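Local coordinates for penicillin binding protein 2X (Streptococcus thermophilus, PDB 5U47) that probably cross-links peptides of neighbouring glycan strands in cell-wall peptidoglycan during septum formation, and is the kind of transpeptidase that beta-lactams inactivate by acylation, at residues A[68-73]-A[95-100]; A[483-488]-A[556-561]; A[493-498]-A[502-507]; A[628-633]-A[659-664]; A[643-648]-A[668-673]. The protein carries 1 engineered substitution. All coordinates share one frame; numbering follows the deposited sequence.

How the contacts relate
From the N terminus, contact 1 closes a helical hairpin, helices 72-86 and 90-97, in the dimerisation-domain region; it lies 68 to 74 Å, centre to centre, from the other four. Contacts 2 and 3 follow in the transpeptidase domain, with centres 7 Å apart. Contact 3, a short loop closure onto edge strand 503-510, is nested inside the larger loop that contact 2 closes between 483-488 and the start of helix 558-572. The two touch through L485 and I494 and through T484 and S506. Contacts 4 and 5 cross along the chain: both set the first PASTA repeat against helix 660-670 of the second, and S629 and L643 join them.

Contact 1. Residues A[68-73]-A[95-100]; sequences LYVQES and AQLRTK
V70 and L97 meet through single methyl groups placed by their torsions. CG1 of V70 sits between its backbone N and carbonyl carbon (chi1 61°), while CG of L97 lies beside the backbone N (chi1 -72°) and carries CD2 forward; V70 CG1 and L97 CD2 end 4.1 Å apart, the two side chains crossing nearly at a right angle. E72 and R98 reach each other differently. Both run out as extended chains, and E72 OE1 comes to 3.9 Å from R98 NH1, at the edge of the guanidinium and near its plane. The carboxylate stands almost perpendicular to that plane, 84° away, so this is a long salt bridge without the side-by-side pairing of two oxygens with two N-H groups. R98 follows directly on helix 90-97, and E72 belongs to the segment that leads into helix 72-86. F75 of that helix touches V70, L97 and R98, filling in the apolar side of the hairpin, and F107 also packs on L97. The chemistry is thus divided: a buried methyl contact joins the loop leading into helix 72-86 to the end of helix 90-97, whereas the charge pair, long and exposed, is probably a modest, solvent-screened attraction.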
# COMPACT_ATOMS: atom_id res chain seq x y z
N LEU A 68 -1.67 3.10 53.96
CA LEU A 68 -2.04 2.66 52.60
C LEU A 68 -0.92 1.85 51.94
O LEU A 68 -1.06 1.41 50.79
CB LEU A 68 -2.42 3.86 51.74
CG LEU A 68 -3.56 4.73 52.30
CD1 LEU A 68 -3.78 5.99 51.45
CD2 LEU A 68 -4.85 3.93 52.41
N TYR A 69 0.18 1.66 52.67
CA TYR A 69 1.34 0.91 52.18
C TYR A 69 1.25 -0.54 52.63
O TYR A 69 0.42 -0.89 53.47
CB TYR A 69 2.67 1.56 52.63
CG TYR A 69 2.82 1.80 54.14
CD1 TYR A 69 2.32 2.96 54.72
CD2 TYR A 69 3.49 0.88 54.97
CE1 TYR A 69 2.45 3.20 56.09
CE2 TYR A 69 3.63 1.12 56.34
CZ TYR A 69 3.10 2.28 56.89
OH TYR A 69 3.21 2.54 58.22
N VAL A 70 2.08 -1.38 52.02
CA VAL A 70 2.14 -2.79 52.42
C VAL A 70 2.96 -2.83 53.71
O VAL A 70 4.11 -2.37 53.75
CB VAL A 70 2.74 -3.70 51.31
CG1 VAL A 70 4.18 -3.32 50.97
CG2 VAL A 70 2.65 -5.17 51.72
N GLN A 71 2.37 -3.37 54.77
CA GLN A 71 3.06 -3.39 56.06
C GLN A 71 3.93 -4.63 56.19
O GLN A 71 3.65 -5.67 55.56
CB GLN A 71 2.04 -3.33 57.20
CG GLN A 71 1.08 -2.16 57.08
CD GLN A 71 0.19 -2.00 58.29
OE1 GLN A 71 0.67 -2.06 59.43
NE2 GLN A 71 -1.09 -1.77 58.06
N GLU A 72 4.99 -4.52 56.99
CA GLU A 72 5.93 -5.65 57.21
C GLU A 72 5.23 -6.89 57.77
O GLU A 72 5.60 -8.01 57.42
CB GLU A 72 7.10 -5.24 58.11
CG GLU A 72 8.02 -4.22 57.46
CD GLU A 72 9.32 -4.01 58.20
OE1 GLU A 72 9.94 -5.02 58.64
OE2 GLU A 72 9.76 -2.84 58.33
N SER A 73 4.21 -6.69 58.61
CA SER A 73 3.43 -7.83 59.14
C SER A 73 2.82 -8.67 58.00
O SER A 73 2.53 -9.85 58.19
CB SER A 73 2.34 -7.34 60.10
OG SER A 73 1.44 -6.43 59.48
N ALA A 95 13.04 -9.73 49.70
CA ALA A 95 14.20 -8.85 49.48
C ALA A 95 13.76 -7.50 48.96
O ALA A 95 14.06 -6.47 49.56
CB ALA A 95 15.18 -9.48 48.51
N GLN A 96 13.01 -7.54 47.85
CA GLN A 96 12.51 -6.32 47.20
C GLN A 96 11.65 -5.47 48.13
O GLN A 96 11.84 -4.26 48.22
CB GLN A 96 11.70 -6.68 45.95
CG GLN A 96 12.50 -7.26 44.79
CD GLN A 96 13.51 -6.29 44.22
OE1 GLN A 96 14.55 -6.02 44.82
NE2 GLN A 96 13.21 -5.76 43.05
N LEU A 97 10.71 -6.12 48.81
CA LEU A 97 9.81 -5.44 49.74
C LEU A 97 10.57 -4.71 50.86
O LEU A 97 10.11 -3.66 51.32
CB LEU A 97 8.79 -6.43 50.33
CG LEU A 97 7.68 -6.93 49.40
CD1 LEU A 97 6.88 -8.05 50.04
CD2 LEU A 97 6.76 -5.78 49.00
N ARG A 98 11.72 -5.26 51.26
CA ARG A 98 12.58 -4.65 52.30
C ARG A 98 13.66 -3.69 51.76
O ARG A 98 14.53 -3.28 52.53
CB ARG A 98 13.29 -5.74 53.12
CG ARG A 98 12.38 -6.75 53.81
CD ARG A 98 13.20 -7.83 54.50
NE ARG A 98 12.40 -9.01 54.84
CZ ARG A 98 11.57 -9.12 55.88
NH1 ARG A 98 11.35 -8.10 56.71
NH2 ARG A 98 10.92 -10.27 56.07
N THR A 99 13.63 -3.33 50.47
CA THR A 99 14.66 -2.42 49.93
C THR A 99 14.77 -1.13 50.76
O THR A 99 13.74 -0.52 51.10
CB THR A 99 14.37 -2.01 48.46
OG1 THR A 99 14.04 -3.15 47.66
CG2 THR A 99 15.59 -1.28 47.84
N LYS A 100 16.00 -0.73 51.09
CA LYS A 100 16.24 0.50 51.87
C LYS A 100 16.03 1.78 51.06
O LYS A 100 16.49 1.89 49.93
CB LYS A 100 17.65 0.52 52.48
CG LYS A 100 17.72 0.02 53.91
CD LYS A 100 19.09 0.28 54.51
CE LYS A 100 19.01 0.46 56.02
NZ LYS A 100 18.35 1.74 56.40

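Contact 2. Residues A[483-488]-A[556-561]; sequences GTLYNK and NFFATV
Polar contact between the segments rests on two asparagine side chains, N487 and N556. N556 OD1 lies 3.6 Å from N487 ND2 and equally near N487 CG, too far for a hydrogen bond, and the amide planes are inclined by only 29°. The groups therefore lie against one another over much of their breadth, with the side chains themselves crossing at about a right angle. N487 has CG anti to its backbone N (chi1 -175°), which carries the amide out from strand 486-487; its OD1 has weak bonds from S489 N and E490 N, next along the chain. I494 touches both asparagines.

The apolar contact is slighter. L485 CD2 approaches the edge of the F558 ring, near the ring plane, at 4.4 Å from F558 CD2. V530 of strand 526-534 touches both L485 and F558, and W553 meets the F558 ring edge-to-face, so the pair belongs to a larger apolar layer over the central sheet of the transpeptidase domain.

Backbone geometry sets these groups up: L485 lies in a type I turn from G483 to Y486, and N556 in the stretch that leads into helix 558-572. With dipolar contact between amides and a loose leucine-phenylalanine touch, the joint probably depends on shape and on shared neighbours more than on direct bonds.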
# COMPACT_ATOMS: atom_id res chain seq x y z
N GLY A 483 5.77 -17.15 -28.36
CA GLY A 483 5.43 -16.74 -27.00
C GLY A 483 6.52 -16.97 -25.97
O GLY A 483 6.96 -18.11 -25.77
N THR A 484 6.94 -15.90 -25.30
CA THR A 484 7.98 -15.99 -24.28
C THR A 484 7.50 -16.70 -23.02
O THR A 484 8.32 -17.11 -22.21
CB THR A 484 8.50 -14.61 -23.88
OG1 THR A 484 7.39 -13.79 -23.47
CG2 THR A 484 9.22 -13.96 -25.04
N LEU A 485 6.19 -16.83 -22.87
CA LEU A 485 5.62 -17.50 -21.71
C LEU A 485 4.91 -18.81 -22.04
O LEU A 485 4.02 -19.24 -21.30
CB LEU A 485 4.72 -16.53 -20.91
CG LEU A 485 5.47 -15.38 -20.22
CD1 LEU A 485 4.51 -14.47 -19.49
CD2 LEU A 485 6.53 -15.90 -19.25
N TYR A 486 5.32 -19.44 -23.15
CA TYR A 486 4.83 -20.77 -23.54
C TYR A 486 5.87 -21.77 -23.05
O TYR A 486 7.07 -21.53 -23.19
CB TYR A 486 4.67 -20.87 -25.05
CG TYR A 486 4.11 -22.19 -25.54
CD1 TYR A 486 2.74 -22.44 -25.57
CD2 TYR A 486 4.96 -23.19 -26.03
CE1 TYR A 486 2.23 -23.64 -26.04
CE2 TYR A 486 4.45 -24.39 -26.51
CZ TYR A 486 3.09 -24.61 -26.51
OH TYR A 486 2.59 -25.80 -26.99
N ASN A 487 5.43 -22.88 -22.45
CA ASN A 487 6.36 -23.88 -21.94
C ASN A 487 6.54 -24.96 -23.00
O ASN A 487 5.73 -25.89 -23.10
CB ASN A 487 5.87 -24.47 -20.63
CG ASN A 487 6.88 -25.44 -20.01
OD1 ASN A 487 7.80 -25.90 -20.66
ND2 ASN A 487 6.68 -25.75 -18.73
N LYS A 488 7.59 -24.84 -23.79
CA LYS A 488 7.84 -25.79 -24.89
C LYS A 488 8.02 -27.22 -24.42
O LYS A 488 7.61 -28.14 -25.12
CB LYS A 488 9.01 -25.32 -25.75
CG LYS A 488 8.73 -23.96 -26.36
CD LYS A 488 9.77 -23.47 -27.35
CE LYS A 488 9.38 -22.06 -27.76
NZ LYS A 488 10.20 -21.46 -28.84
N ASN A 556 9.52 -20.50 -16.41
CA ASN A 556 8.65 -21.48 -15.79
C ASN A 556 8.47 -21.25 -14.30
O ASN A 556 7.47 -21.70 -13.72
CB ASN A 556 9.19 -22.90 -16.00
CG ASN A 556 9.22 -23.32 -17.47
OD1 ASN A 556 8.54 -22.72 -18.30
ND2 ASN A 556 10.01 -24.34 -17.79
N PHE A 557 9.42 -20.56 -13.66
CA PHE A 557 9.30 -20.29 -12.23
C PHE A 557 8.10 -19.43 -11.89
O PHE A 557 7.62 -19.50 -10.77
CB PHE A 557 10.55 -19.66 -11.61
CG PHE A 557 11.78 -20.54 -11.64
CD1 PHE A 557 11.69 -21.92 -11.56
CD2 PHE A 557 13.04 -19.96 -11.63
CE1 PHE A 557 12.83 -22.71 -11.56
CE2 PHE A 557 14.19 -20.75 -11.61
CZ PHE A 557 14.09 -22.12 -11.58
N PHE A 558 7.62 -18.61 -12.84
CA PHE A 558 6.45 -17.79 -12.56
C PHE A 558 5.21 -18.62 -12.24
O PHE A 558 4.32 -18.15 -11.53
CB PHE A 558 6.13 -16.82 -13.70
CG PHE A 558 7.06 -15.65 -13.80
CD1 PHE A 558 7.33 -14.86 -12.70
CD2 PHE A 558 7.61 -15.29 -15.02
CE1 PHE A 558 8.17 -13.76 -12.79
CE2 PHE A 558 8.44 -14.18 -15.14
CZ PHE A 558 8.72 -13.41 -14.02
N ALA A 559 5.17 -19.85 -12.75
CA ALA A 559 4.03 -20.74 -12.49
C ALA A 559 3.92 -21.07 -11.01
O ALA A 559 2.84 -21.36 -10.53
CB ALA A 559 4.15 -22.00 -13.30
N THR A 560 5.05 -21.05 -10.31
CA THR A 560 5.08 -21.32 -8.89
C THR A 560 4.25 -20.32 -8.08
O THR A 560 3.60 -20.69 -7.10
CB THR A 560 6.55 -21.28 -8.38
OG1 THR A 560 7.32 -22.25 -9.10
CG2 THR A 560 6.63 -21.58 -6.89
N VAL A 561 4.23 -19.07 -8.51
CA VAL A 561 3.55 -18.03 -7.75
C VAL A 561 2.25 -17.53 -8.42
O VAL A 561 1.24 -17.41 -7.75
CB VAL A 561 4.55 -16.89 -7.39
CG1 VAL A 561 5.11 -16.21 -8.61
CG2 VAL A 561 3.90 -15.86 -6.48

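Contact 3. Residues A[493-498]-A[502-507]; sequences PIIQVG and VTVKSG. Engineered in segment 502-507: T503 (natural residue Ala).
Apolar contacts make up the interface, and V502 is at its middle. Its two methyls are divided between partners: CG1, anti to the backbone N (chi1 -167°), lies 4.0 Å from I495 CG2, whereas CG2 turns to V497 and stands 4.1 Å from V497 CG2. I495 and V497 each cross V502 at about a right angle. V502 CG2 also comes to 4.1 Å from V497 N, so it rests on the backbone of the 493-498 segment as well as on its side chains. V504, within strand 503-510, and I495 run past each other in opposite directions; V504 CG1 is 4.1 Å from I495 CD1 and 4.2 Å from I495 CG2, and thus lies against both branches of the isoleucine. V530 and V562 touch I495, and L566 covers V497, placing the cluster between the sheet and helix 558-572.

Hydrogen bonds within each segment hold the flanks. Q496, whose CB points away from the strand, turns back so that NE2 donates to P493 O at 2.9 Å. That bond is nearly straight (166°) and lies in the carbonyl plane. On the other segment, K505 NZ donates to S506 O at 2.8 Å and also bonds S354 OG, with S295 touching its side chain.

The lysine, serine and glycine at 505-507 on edge strand 503-510 match the K(S/T)G motif of penicillin-binding proteins, whose probable active site here also includes S295, K298 and S354.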
# COMPACT_ATOMS: atom_id res chain seq x y z
N PRO A 493 0.93 -23.26 -22.05
CA PRO A 493 1.38 -22.02 -21.43
C PRO A 493 1.95 -22.22 -20.03
O PRO A 493 1.51 -23.11 -19.29
CB PRO A 493 0.09 -21.19 -21.33
CG PRO A 493 -0.80 -21.75 -22.38
CD PRO A 493 -0.50 -23.21 -22.42
N ILE A 494 2.93 -21.40 -19.68
CA ILE A 494 3.50 -21.42 -18.33
C ILE A 494 2.42 -21.03 -17.33
O ILE A 494 2.23 -21.71 -16.32
CB ILE A 494 4.69 -20.45 -18.20
CG1 ILE A 494 5.87 -20.98 -19.03
CG2 ILE A 494 5.09 -20.28 -16.74
CD1 ILE A 494 7.06 -20.03 -19.08
N ILE A 495 1.73 -19.93 -17.62
CA ILE A 495 0.69 -19.43 -16.72
C ILE A 495 -0.68 -19.97 -17.11
O ILE A 495 -1.19 -19.72 -18.20
CB ILE A 495 0.72 -17.89 -16.63
CG1 ILE A 495 2.06 -17.48 -16.00
CG2 ILE A 495 -0.43 -17.40 -15.74
CD1 ILE A 495 2.28 -15.99 -15.89
N GLN A 496 -1.26 -20.74 -16.19
CA GLN A 496 -2.56 -21.34 -16.38
C GLN A 496 -3.41 -21.10 -15.14
O GLN A 496 -2.90 -21.11 -14.02
CB GLN A 496 -2.41 -22.85 -16.62
CG GLN A 496 -1.66 -23.21 -17.90
CD GLN A 496 -1.53 -24.70 -18.13
OE1 GLN A 496 -2.39 -25.48 -17.71
NE2 GLN A 496 -0.48 -25.11 -18.81
N VAL A 497 -4.70 -20.83 -15.36
CA VAL A 497 -5.67 -20.62 -14.28
C VAL A 497 -6.92 -21.40 -14.69
O VAL A 497 -7.73 -20.93 -15.50
CB VAL A 497 -5.96 -19.12 -14.07
CG1 VAL A 497 -6.90 -18.93 -12.89
CG2 VAL A 497 -4.67 -18.35 -13.84
N GLY A 498 -7.06 -22.62 -14.16
CA GLY A 498 -8.16 -23.51 -14.57
C GLY A 498 -8.09 -23.66 -16.09
O GLY A 498 -7.01 -23.91 -16.64
N VAL A 502 -5.63 -16.59 -20.36
CA VAL A 502 -4.93 -15.69 -19.46
C VAL A 502 -4.12 -14.69 -20.27
O VAL A 502 -3.36 -15.06 -21.17
CB VAL A 502 -3.98 -16.45 -18.51
CG1 VAL A 502 -3.51 -15.53 -17.40
CG2 VAL A 502 -4.67 -17.67 -17.90
N THR A 503 -4.31 -13.44 -19.94
CA THR A 503 -3.64 -12.30 -20.58
C THR A 503 -2.33 -12.08 -19.82
O THR A 503 -2.34 -11.73 -18.62
CB THR A 503 -4.60 -11.09 -20.52
OG1 THR A 503 -5.49 -11.18 -21.63
CG2 THR A 503 -3.88 -9.74 -20.54
N VAL A 504 -1.20 -12.31 -20.48
CA VAL A 504 0.08 -12.18 -19.80
C VAL A 504 1.13 -11.42 -20.60
O VAL A 504 1.05 -11.34 -21.82
CB VAL A 504 0.64 -13.57 -19.47
CG1 VAL A 504 -0.34 -14.34 -18.59
CG2 VAL A 504 0.90 -14.35 -20.76
N LYS A 505 2.10 -10.85 -19.88
CA LYS A 505 3.28 -10.24 -20.50
C LYS A 505 4.42 -10.35 -19.52
O LYS A 505 4.30 -9.96 -18.36
CB LYS A 505 3.07 -8.78 -20.89
CG LYS A 505 4.29 -8.17 -21.63
CD LYS A 505 4.54 -8.84 -22.99
CE LYS A 505 5.80 -8.32 -23.67
NZ LYS A 505 7.04 -8.97 -23.15
N SER A 506 5.53 -10.87 -20.00
CA SER A 506 6.71 -11.03 -19.20
C SER A 506 7.59 -9.86 -19.41
O SER A 506 7.46 -9.11 -20.39
CB SER A 506 7.50 -12.27 -19.68
OG SER A 506 7.84 -12.13 -21.05
N GLY A 507 8.55 -9.74 -18.53
CA GLY A 507 9.54 -8.73 -18.66
C GLY A 507 10.89 -9.10 -18.10
O GLY A 507 11.03 -9.91 -17.17

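Contact 4. Residues A[628-633]-A[659-664]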
# COMPACT_ATOMS: atom_id res chain seq x y z
N VAL A 628 -9.71 25.22 -3.83
CA VAL A 628 -10.31 23.90 -3.60
C VAL A 628 -11.80 24.01 -3.89
O VAL A 628 -12.42 25.04 -3.57
CB VAL A 628 -10.06 23.41 -2.16
CG1 VAL A 628 -10.51 21.96 -1.99
CG2 VAL A 628 -8.58 23.53 -1.79
N SER A 629 -12.39 22.95 -4.47
CA SER A 629 -13.81 22.98 -4.88
C SER A 629 -14.83 22.87 -3.74
O SER A 629 -16.03 22.98 -3.97
CB SER A 629 -14.10 21.89 -5.91
OG SER A 629 -13.98 20.60 -5.35
N VAL A 630 -14.34 22.61 -2.53
CA VAL A 630 -15.15 22.55 -1.32
C VAL A 630 -14.46 23.42 -0.26
O VAL A 630 -13.22 23.58 -0.27
CB VAL A 630 -15.33 21.11 -0.79
CG1 VAL A 630 -16.12 20.26 -1.80
CG2 VAL A 630 -14.00 20.45 -0.46
N ASP A 631 -15.26 23.95 0.65
CA ASP A 631 -14.76 24.83 1.70
C ASP A 631 -14.17 24.07 2.89
O ASP A 631 -14.41 22.88 3.07
CB ASP A 631 -15.90 25.74 2.17
CG ASP A 631 -16.46 26.63 1.05
OD1 ASP A 631 -15.71 26.97 0.11
OD2 ASP A 631 -17.65 27.00 1.14
N ALA A 632 -13.42 24.79 3.72
CA ALA A 632 -12.72 24.22 4.87
C ALA A 632 -13.62 23.46 5.85
O ALA A 632 -13.17 22.48 6.42
CB ALA A 632 -11.96 25.32 5.63
N LYS A 633 -14.86 23.91 6.03
CA LYS A 633 -15.78 23.29 6.98
C LYS A 633 -16.95 22.60 6.29
O LYS A 633 -17.98 22.33 6.91
CB LYS A 633 -16.30 24.32 7.99
CG LYS A 633 -15.21 24.89 8.88
CD LYS A 633 -15.79 25.84 9.92
CE LYS A 633 -14.71 26.24 10.91
NZ LYS A 633 -15.24 27.18 11.94
N THR A 659 -17.19 14.57 -12.18
CA THR A 659 -18.60 14.92 -12.02
C THR A 659 -18.88 16.24 -12.73
O THR A 659 -17.97 17.04 -12.97
CB THR A 659 -19.01 15.08 -10.54
OG1 THR A 659 -18.22 16.12 -9.93
CG2 THR A 659 -18.84 13.75 -9.80
N LYS A 660 -20.14 16.46 -13.09
CA LYS A 660 -20.53 17.71 -13.74
C LYS A 660 -20.22 18.91 -12.84
O LYS A 660 -19.74 19.93 -13.30
CB LYS A 660 -22.01 17.69 -14.12
CG LYS A 660 -22.41 18.93 -14.92
CD LYS A 660 -23.85 18.88 -15.39
CE LYS A 660 -24.17 20.12 -16.22
NZ LYS A 660 -25.48 20.02 -16.92
N LYS A 661 -20.47 18.76 -11.54
CA LYS A 661 -20.16 19.82 -10.57
C LYS A 661 -18.69 20.24 -10.69
O LYS A 661 -18.37 21.43 -10.69
CB LYS A 661 -20.43 19.33 -9.13
CG LYS A 661 -20.14 20.33 -8.01
CD LYS A 661 -20.41 19.67 -6.65
CE LYS A 661 -20.18 20.62 -5.48
NZ LYS A 661 -18.77 21.06 -5.34
N ASN A 662 -17.81 19.26 -10.80
CA ASN A 662 -16.38 19.56 -10.94
C ASN A 662 -16.00 20.17 -12.30
O ASN A 662 -15.18 21.07 -12.36
CB ASN A 662 -15.55 18.37 -10.53
CG ASN A 662 -15.60 18.14 -9.03
OD1 ASN A 662 -15.82 19.09 -8.27
ND2 ASN A 662 -15.38 16.89 -8.58
N VAL A 663 -16.64 19.71 -13.37
CA VAL A 663 -16.43 20.32 -14.67
C VAL A 663 -16.85 21.80 -14.59
O VAL A 663 -16.13 22.66 -15.08
CB VAL A 663 -17.22 19.62 -15.80
CG1 VAL A 663 -17.03 20.36 -17.11
CG2 VAL A 663 -16.75 18.18 -15.96
N GLU A 664 -18.00 22.07 -13.96
CA GLU A 664 -18.50 23.46 -13.81
C GLU A 664 -17.57 24.34 -12.97
O GLU A 664 -17.35 25.50 -13.29
CB GLU A 664 -19.90 23.48 -13.17
CG GLU A 664 -21.02 22.91 -14.03
CD GLU A 664 -22.40 23.06 -13.39
OE1 GLU A 664 -23.19 22.08 -13.42
OE2 GLU A 664 -22.71 24.15 -12.85
O HOH W 1 -16.23 19.31 -5.60
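S629 and N662 mark the closest backbone approach, their CA atoms 7.4 Å apart. S629 comes immediately after strand 625-628, where the chain leaves extended geometry for a loop, while 659-664 begins helix 660-670. T659 is the N-cap of that helix: its OG1 accepts from N662 N at 3.3 Å, with an N-H...O angle of 155°. V663 N to T659 O and E664 N to K660 O supply the first regular turns.

The side chains reach across mainly through one water. This water lies 2.6 Å from S629 OG, donates to N662 OD1 at 2.7 Å and accepts from K661 NZ at 3.1 Å. It thereby joins a hydroxyl, an amide oxygen and an ammonium group that are too widely spaced to bond directly; S629 OG and N662 OD1, for instance, are 3.8 Å apart. The arrangement spans two PASTA repeats, with the loop after a strand of the first facing the opening turn of the helix of the second.

A chi1 of 179° swings K661 CG away from its own N; the chain then runs extended and bends only at its last torsion, which brings NZ to the water and to within 3.6 Å of S629 O, a distance beyond ordinary hydrogen bonding. V630 CG1 lies 4.5 Å from K661 NZ. The polar ends of S629 and N662 are tied into strand 641-646 as well: S629 OG bonds L643 N, and N662 ND2 bonds Q641 O. Q641 OE1 in turn bonds T659 N, so one glutamine engages both the N-cap residue and the asparagine a turn further into the helix.

Contact 5. Residues A[643-648]-A[668-673]; sequences LIMTNE and KWKGIK
W669 lies against L643 and M645, two residues on one face of strand 641-646, and its CZ3 is the point where they converge: L643 CB and M645 CB both lie 3.8 Å from it. Each approaches the indole obliquely, and both side chains run past it in opposite directions to its own. L643 CD1 adds a further touch on W669 CZ3, at 3.9 Å. In M645 a chi1 of -168° and an extended chi2 carry SD to 3.9 Å from W669 CE3, and chi3 directs only the terminal methyl. With the sulfur 4.8 Å from the centroid of the six-membered ring and 45° off its normal, this is an oblique Met-aromatic contact. L619 and K627 of the neighbouring strands also touch the tryptophan.

Packing is looser toward K670, which comes closest to the strand through CD, 4.4 Å from M645 SD. Its aliphatic part skirts the methionine, while F649 and L695 touch it from loops. Beyond it the helix closes in a Schellman motif at G671, an exposed residue with positive phi, and the chain turns away from the strand.

Apolar and sulfur-ring contacts therefore carry this interface, the second PASTA repeat's indole being seated on the methylenes and sulfur of the first repeat's strand.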
# COMPACT_ATOMS: atom_id res chain seq x y z
N LEU A 643 -11.86 18.96 -6.37
CA LEU A 643 -10.76 19.53 -7.13
C LEU A 643 -9.83 20.32 -6.23
O LEU A 643 -10.30 21.09 -5.39
CB LEU A 643 -11.26 20.47 -8.20
CG LEU A 643 -12.22 19.97 -9.26
CD1 LEU A 643 -12.57 21.14 -10.17
CD2 LEU A 643 -11.61 18.81 -10.04
N ILE A 644 -8.53 20.14 -6.41
CA ILE A 644 -7.49 20.89 -5.72
C ILE A 644 -6.71 21.56 -6.84
O ILE A 644 -6.00 20.88 -7.60
CB ILE A 644 -6.56 19.98 -4.89
CG1 ILE A 644 -7.33 19.29 -3.76
CG2 ILE A 644 -5.40 20.78 -4.28
CD1 ILE A 644 -6.51 18.22 -3.05
N MET A 645 -6.86 22.87 -6.99
CA MET A 645 -6.12 23.59 -8.03
C MET A 645 -4.82 24.11 -7.45
O MET A 645 -4.84 24.88 -6.50
CB MET A 645 -6.91 24.75 -8.61
CG MET A 645 -6.30 25.34 -9.89
SD MET A 645 -7.25 26.75 -10.48
CE MET A 645 -6.71 28.01 -9.33
N THR A 646 -3.70 23.70 -8.03
CA THR A 646 -2.40 24.15 -7.54
C THR A 646 -2.10 25.51 -8.12
O THR A 646 -2.83 26.00 -8.99
CB THR A 646 -1.27 23.20 -7.93
OG1 THR A 646 -1.03 23.30 -9.35
CG2 THR A 646 -1.60 21.77 -7.54
N ASN A 647 -0.99 26.10 -7.68
CA ASN A 647 -0.59 27.42 -8.17
C ASN A 647 0.09 27.40 -9.55
O ASN A 647 0.46 28.45 -10.04
CB ASN A 647 0.27 28.17 -7.14
CG ASN A 647 1.59 27.50 -6.86
OD1 ASN A 647 1.72 26.27 -6.93
ND2 ASN A 647 2.57 28.29 -6.49
N GLU A 648 0.26 26.23 -10.16
CA GLU A 648 0.82 26.16 -11.52
C GLU A 648 -0.02 25.18 -12.34
O GLU A 648 0.23 23.98 -12.35
CB GLU A 648 2.29 25.78 -11.52
CG GLU A 648 2.88 25.81 -12.92
CD GLU A 648 4.37 25.56 -12.96
OE1 GLU A 648 4.95 25.25 -11.89
OE2 GLU A 648 4.95 25.65 -14.06
N LYS A 668 -15.50 27.57 -14.42
CA LYS A 668 -15.65 28.87 -13.79
C LYS A 668 -14.27 29.39 -13.37
O LYS A 668 -13.97 30.55 -13.60
CB LYS A 668 -16.58 28.80 -12.59
CG LYS A 668 -16.90 30.16 -11.97
CD LYS A 668 -17.59 30.02 -10.61
CE LYS A 668 -16.63 29.47 -9.54
NZ LYS A 668 -17.32 29.16 -8.25
N TRP A 669 -13.44 28.54 -12.76
CA TRP A 669 -12.09 28.97 -12.34
C TRP A 669 -11.23 29.45 -13.50
O TRP A 669 -10.50 30.43 -13.37
CB TRP A 669 -11.32 27.84 -11.62
CG TRP A 669 -11.80 27.51 -10.25
CD1 TRP A 669 -12.51 28.31 -9.40
CD2 TRP A 669 -11.46 26.34 -9.49
NE1 TRP A 669 -12.71 27.67 -8.19
CE2 TRP A 669 -12.06 26.46 -8.22
CE3 TRP A 669 -10.74 25.18 -9.78
CZ2 TRP A 669 -11.95 25.49 -7.24
CZ3 TRP A 669 -10.63 24.20 -8.80
CH2 TRP A 669 -11.23 24.37 -7.55
N LYS A 670 -11.32 28.77 -14.64
CA LYS A 670 -10.49 29.10 -15.80
C LYS A 670 -11.19 29.85 -16.94
O LYS A 670 -10.58 30.07 -17.98
CB LYS A 670 -9.80 27.84 -16.35
CG LYS A 670 -8.94 27.11 -15.33
CD LYS A 670 -7.89 27.98 -14.65
CE LYS A 670 -6.90 28.56 -15.62
NZ LYS A 670 -5.81 29.27 -14.89
N GLY A 671 -12.44 30.23 -16.74
CA GLY A 671 -13.18 30.99 -17.73
C GLY A 671 -13.37 30.30 -19.07
O GLY A 671 -13.20 30.91 -20.11
N ILE A 672 -13.72 29.02 -19.03
CA ILE A 672 -13.93 28.24 -20.24
C ILE A 672 -15.42 27.97 -20.37
O ILE A 672 -16.08 27.65 -19.39
CB ILE A 672 -13.15 26.92 -20.18
CG1 ILE A 672 -11.65 27.21 -20.12
CG2 ILE A 672 -13.50 26.02 -21.36
CD1 ILE A 672 -10.81 25.99 -19.86
N LYS A 673 -15.94 28.12 -21.59
CA LYS A 673 -17.36 27.87 -21.88
C LYS A 673 -17.57 26.39 -22.18
O LYS A 673 -17.00 25.87 -23.13
CB LYS A 673 -17.76 28.70 -23.11
CG LYS A 673 -19.14 28.43 -23.69
CD LYS A 673 -20.26 29.08 -22.91
CE LYS A 673 -21.60 28.91 -23.63
NZ LYS A 673 -22.05 27.48 -23.64